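Local structure of penicillin-binding protein 1A (Mycobacterium tuberculosis, 5CXW) at residues T292-F297 / T301-A306; V321-V324 / P329-T332. The protein builds cross-linked peptidoglycan for the mycobacterial cell wall, and the piece described here is its penicillin-sensitive transpeptidase domain. All coordinates share one frame; numbering follows the deposited sequence.

How the interactions relate
Interaction 1 joins the two strands of the hairpin that forms part of the penicillin V pocket, and interaction 2 sets a loop, 329-332, against the end of the next strand, 315-323; their centres are about 9 Å apart. Strand 303-312 is common ground: on one side it pairs with strand 289-296, on the other with strand 315-323, which follows it in the chain. Two probable backbone hydrogen bonds tie the contacts together, Ala306 O to Val321 N (2.8 Å) and Asn303 O to Leu330 N (2.8 Å). The ligand touches interaction 1 directly, whereas the side chain of Leu330 lies about 10 Å from it, so interaction 2 is packing set back from the ligand.

Interaction 1 of 2, residues T292-F297 / T301-A306; sequences TGTTQF and TANKDA. With 35P ((2R,4S)-5,5-dimethyl-2-{(1R)-2-oxo-1-[(phenoxyacetyl)amino]ethyl}-1,3-thiazolidine-4-carboxylic acid), chain C; PEG (di(hydroxyethyl)ether), chain D.
Thr295 and Asp305 join two antiparallel strands whose short axes run at 152° and approach to 4.5 Å. Thr295 N donates to Asp305 O (2.9 Å) and Lys304 N to Thr295 O; Phe297 N then meets Ala302 O almost straight on at its hydrogen, 175°. Thr294 faces Ala306 and Gln296 faces Asn303 as non-hydrogen-bonded pairs, the register slipping by one residue between them in a beta bulge. Thr295 OG1, placed between its backbone N and carbonyl carbon (chi1 67°), reaches Asp305 OD1 at 2.6 Å on the anti lone pair. Lys304 NZ takes the syn lone pair of that same oxygen in a salt bridge, while Trp320 holds OD2, so the carboxylate is fixed at both oxygens. The Lys304 and Phe297 side chains cross at about a right angle, Lys304 CD coming obliquely to the ring, 4.0 Å from Phe297 CD1. Thr294 turns CG2 to Asn303, 3.3 Å from its CG, and OG1 to the ligand; the asparagine ND2 is held by Ile338 O. Thr294 N and O bond to O17 and N4 of penicillin V. Thr294 OG1 grips the carboxylate O16 of 35P at 2.6 Å. Lying beside Ser97, the probable acylated serine, this hairpin edge resembles the K(T/S)G strand of penicillin-binding proteins, pairing with the antibiotic much as a further strand would.

Interaction 2 of 2, residues V321-V324 / P329-T332; sequences VGTV and PLVT
Leu330 reaches Gly322 by extending CG opposite its own backbone N (chi1 -175°), while chi2 of 67° spreads the two methyls over the neighbouring strand. One branch, CD1, lies against the glycine backbone, 3.7 Å from Gly322 C; the other, CD2, comes 3.6 Å from Val321 O. Thr323 meets the leucine from the next position along the strand. With chi1 at 74°, its CG2 lies opposite the carbonyl carbon and beside the backbone N, and this methyl touches Leu330 CD1 at 3.8 Å as the two side chains lie alongside, running in opposite senses. The threonine hydroxyl takes no part in this methyl contact and makes a weak hydrogen bond to Gly326 N. At the other end of the patch Val321 adds a looser apolar contact, its CG1 4.3 Å from Leu330 CD1, and also packs on Pro344 and Ile347 of helix 343-356.

The partners belong to the end of strand 315-323 and to the loop that leads from it toward that helix. No hydrogen bond links the two segments directly. The loop is instead tied by a backbone bond to Asn303 of the neighbouring strand 303-312, and Leu330 also pairs with Ile338, so its main chain is held by polar bonds while its side chain turns toward strand 315-323. Gly322, likewise, bonds through its backbone to Arg61 of strand 60-67. Across these two segments the contact is thus apolar, resting on dispersion and exclusion of water around the buried Leu330, while the surrounding backbone bonds probably help to fix the positions.

Interaction 1 of 2, residues T292-F297 / T301-A306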
loop_
_atom_site.group_PDB
_atom_site.type_symbol
_atom_site.label_atom_id
_atom_site.label_comp_id
_atom_site.label_asym_id
_atom_site.label_seq_id
_atom_site.Cartn_x
_atom_site.Cartn_y
_atom_site.Cartn_z
ATOM N N THR A 292 4.943 4.110 6.442
ATOM C CA THR A 292 5.634 4.924 5.473
ATOM C C THR A 292 6.703 4.105 4.737
ATOM O O THR A 292 7.185 3.048 5.226
ATOM C CB THR A 292 6.376 6.077 6.146
ATOM O OG1 THR A 292 7.161 5.560 7.217
ATOM C CG2 THR A 292 5.379 7.171 6.617
ATOM N N GLY A 293 7.144 4.630 3.603
ATOM C CA GLY A 293 8.323 4.113 2.912
ATOM C C GLY A 293 9.083 5.208 2.207
ATOM O O GLY A 293 8.463 6.137 1.732
ATOM N N THR A 294 10.403 5.076 2.110
ATOM C CA THR A 294 11.224 6.028 1.366
ATOM C C THR A 294 12.370 5.229 0.731
ATOM O O THR A 294 13.097 4.546 1.435
ATOM C CB THR A 294 11.845 7.082 2.276
ATOM O OG1 THR A 294 10.864 7.738 3.110
ATOM C CG2 THR A 294 12.523 8.135 1.407
ATOM N N THR A 295 12.430 5.233 -0.598
ATOM C CA THR A 295 13.516 4.539 -1.334
ATOM C C THR A 295 14.706 5.450 -1.605
ATOM O O THR A 295 14.594 6.683 -1.696
ATOM C CB THR A 295 13.025 3.921 -2.633
ATOM O OG1 THR A 295 12.669 4.929 -3.528
ATOM C CG2 THR A 295 11.787 3.084 -2.433
ATOM N N GLN A 296 15.855 4.806 -1.761
ATOM C CA GLN A 296 17.082 5.482 -2.116
ATOM C C GLN A 296 17.184 5.734 -3.607
ATOM O O GLN A 296 16.880 4.866 -4.434
ATOM C CB GLN A 296 18.278 4.588 -1.701
ATOM C CG GLN A 296 19.643 5.083 -2.111
ATOM C CD GLN A 296 20.726 4.185 -1.526
ATOM O OE1 GLN A 296 20.513 2.963 -1.324
ATOM N NE2 GLN A 296 21.924 4.759 -1.309
ATOM N N PHE A 297 17.709 6.914 -3.949
ATOM C CA PHE A 297 18.046 7.232 -5.287
ATOM C C PHE A 297 19.465 6.715 -5.583
ATOM O O PHE A 297 20.449 7.165 -4.973
ATOM C CB PHE A 297 17.974 8.748 -5.564
ATOM C CG PHE A 297 18.242 9.032 -7.002
ATOM C CD1 PHE A 297 17.241 8.818 -7.931
ATOM C CD2 PHE A 297 19.497 9.360 -7.434
ATOM C CE1 PHE A 297 17.467 8.963 -9.272
ATOM C CE2 PHE A 297 19.741 9.514 -8.783
ATOM C CZ PHE A 297 18.732 9.287 -9.706
ATOM N N THR A 301 22.808 9.801 -1.380
ATOM C CA THR A 301 22.190 10.013 -0.053
ATOM C C THR A 301 20.722 10.495 -0.142
ATOM O O THR A 301 20.081 10.741 0.868
ATOM C CB THR A 301 22.970 11.108 0.679
ATOM O OG1 THR A 301 22.887 12.307 -0.082
ATOM C CG2 THR A 301 24.428 10.720 0.771
ATOM N N ALA A 302 20.211 10.623 -1.366
ATOM C CA ALA A 302 18.912 11.211 -1.638
ATOM C C ALA A 302 17.824 10.145 -1.927
ATOM O O ALA A 302 18.129 8.945 -2.041
ATOM C CB ALA A 302 19.073 12.179 -2.800
ATOM N N ASN A 303 16.579 10.600 -2.023
ATOM C CA ASN A 303 15.383 9.744 -2.053
ATOM C C ASN A 303 14.847 9.654 -3.473
ATOM O O ASN A 303 15.080 10.567 -4.246
ATOM C CB ASN A 303 14.293 10.309 -1.137
ATOM C CG ASN A 303 14.755 10.357 0.317
ATOM O OD1 ASN A 303 15.679 9.624 0.710
ATOM N ND2 ASN A 303 14.109 11.199 1.110
ATOM N N LYS A 304 14.088 8.616 -3.773
ATOM C CA LYS A 304 13.546 8.403 -5.080
ATOM C C LYS A 304 12.044 8.289 -5.095
ATOM O O LYS A 304 11.393 8.961 -5.885
ATOM C CB LYS A 304 14.164 7.175 -5.747
ATOM C CG LYS A 304 13.654 6.932 -7.170
ATOM C CD LYS A 304 14.506 5.929 -7.931
ATOM C CE LYS A 304 14.364 4.502 -7.376
ATOM N NZ LYS A 304 13.061 3.799 -7.725
ATOM N N ASP A 305 11.499 7.470 -4.212
ATOM C CA ASP A 305 10.065 7.241 -4.096
ATOM C C ASP A 305 9.685 7.415 -2.637
ATOM O O ASP A 305 10.436 7.050 -1.732
ATOM C CB ASP A 305 9.617 5.824 -4.461
ATOM C CG ASP A 305 10.181 5.321 -5.763
ATOM O OD1 ASP A 305 11.297 4.798 -5.761
ATOM O OD2 ASP A 305 9.468 5.464 -6.799
ATOM N N ALA A 306 8.519 7.968 -2.404
ATOM C CA ALA A 306 8.034 8.208 -1.062
ATOM C C ALA A 306 6.629 7.709 -0.948
ATOM O O ALA A 306 5.813 7.984 -1.813
ATOM C CB ALA A 306 8.146 9.672 -0.744
HETATM C C24 35P C . 19.453 5.183 2.039
HETATM C C23 35P C . 20.248 6.096 1.352
HETATM C C22 35P C . 19.674 7.180 0.726
HETATM C C21 35P C . 18.304 7.392 0.775
HETATM C C20 35P C . 17.496 6.506 1.454
HETATM C C19 35P C . 18.077 5.392 2.105
HETATM O O1 35P C . 17.339 4.476 2.815
HETATM C C2 35P C . 15.983 4.783 3.125
HETATM C C3 35P C . 15.483 3.795 4.142
HETATM O O18 35P C . 16.269 3.251 4.906
HETATM N N4 35P C . 14.171 3.616 4.129
HETATM C C5 35P C . 13.512 2.744 5.089
HETATM C C6 35P C . 12.243 2.304 4.482
HETATM O O17 35P C . 11.654 2.881 3.544
HETATM C C8 35P C . 13.176 3.433 6.483
HETATM N N7 35P C . 11.806 3.811 6.283
HETATM S S11 35P C . 13.979 4.878 6.925
HETATM C C10 35P C . 12.651 5.976 6.770
HETATM C C12 35P C . 13.087 7.253 6.052
HETATM C C15 35P C . 12.055 6.397 8.087
HETATM C C9 35P C . 11.654 5.197 5.905
HETATM C C13 35P C . 10.201 5.557 5.936
HETATM O O14 35P C . 9.465 4.865 6.705
HETATM O O16 35P C . 9.822 6.469 5.171
HETATM O O2 PEG D . 14.132 1.650 -9.516
HETATM C C3 PEG D . 13.649 1.025 -10.697
HETATM C C4 PEG D . 12.336 0.371 -10.368
HETATM O O4 PEG D . 12.580 -1.012 -10.212
#

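Interaction 2 of 2, residues V321-V324 / P329-T332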
loop_
_atom_site.group_PDB
_atom_site.type_symbol
_atom_site.label_atom_id
_atom_site.label_comp_id
_atom_site.label_asym_id
_atom_site.label_seq_id
_atom_site.Cartn_x
_atom_site.Cartn_y
_atom_site.Cartn_z
ATOM N N VAL A 321 4.493 9.222 -4.009
ATOM C CA VAL A 321 5.005 10.409 -4.655
ATOM C C VAL A 321 6.363 10.077 -5.253
ATOM O O VAL A 321 7.211 9.417 -4.631
ATOM C CB VAL A 321 5.097 11.591 -3.667
ATOM C CG1 VAL A 321 5.701 12.818 -4.361
ATOM C CG2 VAL A 321 3.738 11.927 -3.071
ATOM N N GLY A 322 6.622 10.566 -6.465
ATOM C CA GLY A 322 7.930 10.386 -7.123
ATOM C C GLY A 322 8.038 11.364 -8.271
ATOM O O GLY A 322 7.331 12.393 -8.280
ATOM N N THR A 323 8.879 11.049 -9.236
ATOM C CA THR A 323 8.997 11.894 -10.409
ATOM C C THR A 323 8.650 11.157 -11.667
ATOM O O THR A 323 8.682 9.916 -11.721
ATOM C CB THR A 323 10.398 12.529 -10.571
ATOM O OG1 THR A 323 11.376 11.568 -11.016
ATOM C CG2 THR A 323 10.852 13.187 -9.262
ATOM N N VAL A 324 8.354 11.923 -12.727
ATOM C CA VAL A 324 7.797 11.294 -13.911
ATOM C C VAL A 324 8.737 10.271 -14.590
ATOM O O VAL A 324 8.271 9.257 -15.070
ATOM C CB VAL A 324 7.328 12.340 -14.935
ATOM C CG1 VAL A 324 8.452 13.288 -15.304
ATOM C CG2 VAL A 324 6.713 11.658 -16.133
ATOM N N PRO A 329 16.651 12.693 -7.764
ATOM C CA PRO A 329 16.301 12.795 -6.368
ATOM C C PRO A 329 15.022 13.573 -6.140
ATOM O O PRO A 329 14.793 14.599 -6.776
ATOM C CB PRO A 329 17.475 13.585 -5.791
ATOM C CG PRO A 329 18.632 13.076 -6.610
ATOM C CD PRO A 329 18.080 13.037 -7.991
ATOM N N LEU A 330 14.241 13.125 -5.169
ATOM C CA LEU A 330 12.956 13.664 -4.905
ATOM C C LEU A 330 13.037 14.719 -3.808
ATOM O O LEU A 330 13.365 14.393 -2.669
ATOM C CB LEU A 330 12.019 12.509 -4.538
ATOM C CG LEU A 330 10.557 12.792 -4.326
ATOM C CD1 LEU A 330 9.836 13.219 -5.604
ATOM C CD2 LEU A 330 9.870 11.584 -3.695
ATOM N N VAL A 331 12.776 15.979 -4.152
ATOM C CA VAL A 331 12.898 17.097 -3.210
ATOM C C VAL A 331 11.772 18.089 -3.373
ATOM O O VAL A 331 11.134 18.155 -4.428
ATOM C CB VAL A 331 14.254 17.868 -3.340
ATOM C CG1 VAL A 331 15.430 16.968 -3.011
ATOM C CG2 VAL A 331 14.437 18.493 -4.773
ATOM N N THR A 332 11.566 18.908 -2.345
ATOM C CA THR A 332 10.515 19.940 -2.371
ATOM C C THR A 332 11.056 21.131 -3.143
ATOM O O THR A 332 12.214 21.156 -3.469
ATOM C CB THR A 332 10.107 20.375 -0.968
ATOM O OG1 THR A 332 11.181 21.042 -0.303
ATOM C CG2 THR A 332 9.722 19.119 -0.126
#